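Local coordinates for oligopeptide-binding protein AppA (Bacillus subtilis, PDB 1XOC), which binds oligopeptides outside the cell membrane and delivers them to an ABC permease that can replace the Opp system in sporulation and genetic competence, at residues 33-45 with 106-119. Residues are numbered along the deposited sequence; the frame is centred on the assembly and turned at random. Where two conformers were deposited one is given.
Sequences TLFNSLYSTDDAS and TYSVPLSKDYKGER. With ZN (zinc ion), chain L.
Thr-106, Val-109 and Pro-110 form a largely apolar seat for Leu-38, whose branched end suits it by giving each side a methyl: CD1 lies 3.7 Å from Val-109 CB and near Thr-106 O, while CD2 lies 4.0 Å from Pro-110 CG and equally near its CD. At the end of the type I beta turn 112-115, Tyr-115 has CG anti to its own nitrogen (chi1 173°), which carries the ring back to the other segment; its hydroxyl, able to donate and accept at once, gives a short 2.5 Å bond to Leu-38 O, in the carbonyl plane, and accepts from Arg-119 N. Its CE1 also packs 3.6 Å from Tyr-39 CE2, the two rings inclined at 40°. A phenylalanine here would probably leave both Leu-38 O and Arg-119 N without this partner. Gly-117 suits its place because a beta carbon would run into Leu-38 O and the Tyr-115 hydroxyl. Glu-118 lays CB against Thr-41 CG2 and binds a zinc ion through OE1, four waters sharing the metal. Arg-119, long enough to span from Ser-40 O (NE 2.8 Å, N-H...O 147°) to the bound peptide's backbone (NH1), is probably positioned by that carbonyl in the ligand site of a family 5 solute-binding protein.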
# COMPACT_ATOMS: atom_id res chain seq x y z
N THR A 33 -11.97 -4.84 -0.62
CA THR A 33 -13.13 -4.14 -0.08
C THR A 33 -14.00 -3.57 -1.20
O THR A 33 -15.20 -3.75 -1.23
CB THR A 33 -12.65 -3.02 0.83
OG1 THR A 33 -12.01 -3.58 1.97
CG2 THR A 33 -13.81 -2.23 1.41
N LEU A 34 -13.37 -2.86 -2.13
CA LEU A 34 -14.09 -2.31 -3.24
C LEU A 34 -13.12 -1.95 -4.37
O LEU A 34 -11.94 -1.92 -4.15
CB LEU A 34 -14.89 -1.08 -2.80
CG LEU A 34 -14.22 0.29 -2.65
CD1 LEU A 34 -15.16 1.40 -2.36
CD2 LEU A 34 -13.08 0.33 -1.71
N PHE A 35 -13.64 -1.67 -5.55
CA PHE A 35 -12.81 -1.43 -6.72
C PHE A 35 -13.06 -0.03 -7.24
O PHE A 35 -13.87 0.19 -8.10
CB PHE A 35 -13.10 -2.46 -7.81
CG PHE A 35 -13.25 -3.85 -7.29
CD1 PHE A 35 -14.40 -4.56 -7.52
CD2 PHE A 35 -12.26 -4.44 -6.55
CE1 PHE A 35 -14.53 -5.83 -7.04
CE2 PHE A 35 -12.41 -5.69 -6.07
CZ PHE A 35 -13.55 -6.39 -6.32
N ASN A 36 -12.33 0.90 -6.66
CA ASN A 36 -12.46 2.31 -6.98
C ASN A 36 -11.30 3.07 -6.35
O ASN A 36 -11.20 3.19 -5.15
CB ASN A 36 -13.79 2.87 -6.48
CG ASN A 36 -14.09 4.25 -7.03
OD1 ASN A 36 -13.16 5.06 -7.23
ND2 ASN A 36 -15.38 4.54 -7.28
N SER A 37 -10.37 3.55 -7.17
CA SER A 37 -9.16 4.14 -6.65
C SER A 37 -9.38 5.40 -5.80
O SER A 37 -8.51 5.79 -5.02
CB SER A 37 -8.20 4.42 -7.78
OG SER A 37 -8.68 5.47 -8.56
N LEU A 38 -10.55 6.04 -5.94
CA LEU A 38 -10.85 7.23 -5.14
C LEU A 38 -11.16 6.89 -3.68
O LEU A 38 -11.16 7.78 -2.82
CB LEU A 38 -11.99 8.03 -5.77
CG LEU A 38 -11.79 8.50 -7.22
CD1 LEU A 38 -13.07 9.13 -7.76
CD2 LEU A 38 -10.62 9.45 -7.23
N TYR A 39 -11.45 5.62 -3.35
CA TYR A 39 -11.83 5.22 -2.03
C TYR A 39 -10.97 4.14 -1.39
O TYR A 39 -10.87 4.09 -0.17
CB TYR A 39 -13.31 4.77 -2.05
CG TYR A 39 -14.20 5.92 -2.48
CD1 TYR A 39 -14.71 6.00 -3.77
CD2 TYR A 39 -14.46 6.97 -1.62
CE1 TYR A 39 -15.49 7.10 -4.15
CE2 TYR A 39 -15.23 8.04 -1.99
CZ TYR A 39 -15.74 8.12 -3.26
OH TYR A 39 -16.52 9.24 -3.59
N SER A 40 -10.43 3.23 -2.17
CA SER A 40 -9.66 2.16 -1.61
C SER A 40 -8.36 2.64 -0.97
O SER A 40 -7.75 3.61 -1.44
CB SER A 40 -9.37 1.08 -2.63
OG SER A 40 -8.61 1.59 -3.70
N THR A 41 -7.95 1.94 0.08
CA THR A 41 -6.68 2.26 0.75
C THR A 41 -5.73 1.06 0.82
O THR A 41 -4.63 1.20 1.37
CB THR A 41 -6.85 2.89 2.14
OG1 THR A 41 -7.57 1.98 2.98
CG2 THR A 41 -7.64 4.21 2.08
N ASP A 42 -6.15 -0.09 0.29
CA ASP A 42 -5.45 -1.37 0.54
C ASP A 42 -5.00 -2.05 -0.74
O ASP A 42 -5.64 -1.92 -1.79
CB ASP A 42 -6.30 -2.31 1.41
CG ASP A 42 -7.44 -2.94 0.66
OD1 ASP A 42 -7.30 -4.14 0.31
OD2 ASP A 42 -8.45 -2.26 0.38
N ASP A 43 -3.93 -2.81 -0.66
CA ASP A 43 -3.34 -3.40 -1.85
C ASP A 43 -4.20 -4.47 -2.53
O ASP A 43 -4.13 -4.66 -3.72
CB ASP A 43 -2.00 -4.00 -1.52
CG ASP A 43 -1.01 -3.80 -2.64
OD1 ASP A 43 -0.90 -2.65 -3.15
OD2 ASP A 43 -0.37 -4.79 -3.03
N ALA A 44 -5.03 -5.17 -1.78
CA ALA A 44 -5.87 -6.19 -2.38
C ALA A 44 -6.88 -5.54 -3.32
O ALA A 44 -7.13 -6.01 -4.44
CB ALA A 44 -6.57 -6.99 -1.30
N SER A 45 -7.52 -4.46 -2.86
CA SER A 45 -8.41 -3.67 -3.72
C SER A 45 -7.65 -3.16 -4.92
O SER A 45 -8.12 -3.27 -6.04
CB SER A 45 -9.07 -2.53 -2.93
OG SER A 45 -9.83 -3.02 -1.80
N THR A 106 -13.91 11.78 -13.27
CA THR A 106 -13.21 11.00 -12.26
C THR A 106 -12.34 11.90 -11.39
O THR A 106 -12.41 11.83 -10.18
CB THR A 106 -12.36 9.90 -12.88
OG1 THR A 106 -13.20 9.03 -13.66
CG2 THR A 106 -11.65 9.11 -11.84
N TYR A 107 -11.55 12.77 -12.00
CA TYR A 107 -10.65 13.59 -11.20
C TYR A 107 -11.34 14.75 -10.49
O TYR A 107 -10.78 15.31 -9.52
CB TYR A 107 -9.55 14.17 -12.07
CG TYR A 107 -8.41 13.24 -12.42
CD1 TYR A 107 -8.52 12.31 -13.44
CD2 TYR A 107 -7.23 13.28 -11.69
CE1 TYR A 107 -7.44 11.45 -13.76
CE2 TYR A 107 -6.14 12.44 -12.04
CZ TYR A 107 -6.26 11.54 -13.05
OH TYR A 107 -5.20 10.72 -13.32
N SER A 108 -12.57 15.09 -10.91
CA SER A 108 -13.36 16.13 -10.25
C SER A 108 -14.00 15.65 -8.94
O SER A 108 -14.30 16.47 -8.07
CB SER A 108 -14.45 16.66 -11.18
OG SER A 108 -13.83 17.39 -12.24
N VAL A 109 -14.19 14.34 -8.82
CA VAL A 109 -14.90 13.78 -7.63
C VAL A 109 -14.18 14.18 -6.33
O VAL A 109 -14.80 14.71 -5.42
CB VAL A 109 -15.08 12.27 -7.73
CG1 VAL A 109 -15.49 11.66 -6.38
CG2 VAL A 109 -16.16 11.95 -8.79
N PRO A 110 -12.85 13.92 -6.22
CA PRO A 110 -12.17 14.32 -4.96
C PRO A 110 -12.02 15.83 -4.72
O PRO A 110 -11.56 16.24 -3.66
CB PRO A 110 -10.80 13.66 -5.07
CG PRO A 110 -10.62 13.36 -6.50
CD PRO A 110 -11.95 13.21 -7.14
N LEU A 111 -12.40 16.65 -5.70
CA LEU A 111 -12.41 18.11 -5.52
C LEU A 111 -13.73 18.63 -4.96
O LEU A 111 -13.84 19.81 -4.59
CB LEU A 111 -12.10 18.80 -6.86
CG LEU A 111 -10.64 18.92 -7.32
CD1 LEU A 111 -9.76 17.80 -6.89
CD2 LEU A 111 -10.59 19.19 -8.80
N SER A 112 -14.74 17.75 -4.88
CA SER A 112 -16.05 18.11 -4.35
C SER A 112 -16.03 18.25 -2.84
O SER A 112 -15.37 17.49 -2.15
CB SER A 112 -17.06 17.02 -4.70
OG SER A 112 -18.32 17.23 -4.06
N LYS A 113 -16.79 19.21 -2.32
CA LYS A 113 -16.98 19.33 -0.88
C LYS A 113 -17.64 18.08 -0.28
O LYS A 113 -17.59 17.87 0.95
CB LYS A 113 -17.84 20.56 -0.55
CG LYS A 113 -19.33 20.37 -0.93
CD LYS A 113 -20.09 21.68 -1.06
CE LYS A 113 -21.50 21.45 -1.66
NZ LYS A 113 -22.31 20.42 -0.91
N ASP A 114 -18.30 17.27 -1.12
CA ASP A 114 -19.01 16.08 -0.66
C ASP A 114 -18.18 14.80 -0.74
O ASP A 114 -18.65 13.75 -0.37
CB ASP A 114 -20.34 15.90 -1.42
CG ASP A 114 -21.35 17.00 -1.11
OD1 ASP A 114 -21.32 17.51 0.02
OD2 ASP A 114 -22.15 17.36 -2.00
N TYR A 115 -16.93 14.90 -1.19
CA TYR A 115 -16.05 13.74 -1.24
C TYR A 115 -15.67 13.27 0.16
O TYR A 115 -15.11 14.05 0.96
CB TYR A 115 -14.79 14.09 -1.99
CG TYR A 115 -13.72 13.00 -1.94
CD1 TYR A 115 -13.89 11.78 -2.59
CD2 TYR A 115 -12.51 13.23 -1.28
CE1 TYR A 115 -12.92 10.80 -2.55
CE2 TYR A 115 -11.52 12.25 -1.23
CZ TYR A 115 -11.72 11.04 -1.86
OH TYR A 115 -10.73 10.08 -1.81
N LYS A 116 -15.98 12.00 0.46
CA LYS A 116 -15.76 11.42 1.79
C LYS A 116 -14.66 10.33 1.85
O LYS A 116 -14.58 9.60 2.82
CB LYS A 116 -17.09 10.88 2.34
CG LYS A 116 -18.07 11.99 2.57
CD LYS A 116 -19.46 11.55 3.04
CE LYS A 116 -20.36 12.76 3.25
NZ LYS A 116 -20.24 13.76 2.12
N GLY A 117 -13.78 10.28 0.87
CA GLY A 117 -12.73 9.28 0.81
C GLY A 117 -11.49 9.67 1.58
O GLY A 117 -11.40 10.79 2.09
N GLU A 118 -10.55 8.73 1.66
CA GLU A 118 -9.26 8.93 2.33
C GLU A 118 -8.12 9.31 1.39
O GLU A 118 -6.98 9.39 1.85
CB GLU A 118 -8.85 7.66 3.11
CG GLU A 118 -9.51 7.52 4.49
CD GLU A 118 -10.98 7.09 4.45
OE1 GLU A 118 -11.27 6.04 3.85
OE2 GLU A 118 -11.83 7.80 5.03
N ARG A 119 -8.41 9.54 0.10
CA ARG A 119 -7.38 9.80 -0.90
C ARG A 119 -7.25 11.27 -1.27
O ARG A 119 -6.67 11.60 -2.32
CB ARG A 119 -7.62 8.95 -2.16
CG ARG A 119 -7.48 7.45 -1.92
CD ARG A 119 -6.13 7.10 -1.42
NE ARG A 119 -5.83 5.69 -1.58
CZ ARG A 119 -4.64 5.18 -1.32
NH1 ARG A 119 -3.63 5.97 -0.98
NH2 ARG A 119 -4.45 3.89 -1.46
ZN ZN L . -13.26 5.30 4.32
O HOH W 1 -17.61 10.47 -1.48
O HOH W 2 -11.77 6.28 1.12
O HOH W 3 -6.06 1.32 -2.63
O HOH W 4 -14.44 6.57 3.10
O HOH W 5 -13.91 6.40 5.69
O HOH W 6 -13.71 3.86 3.00
O HOH W 7 -12.25 3.25 5.12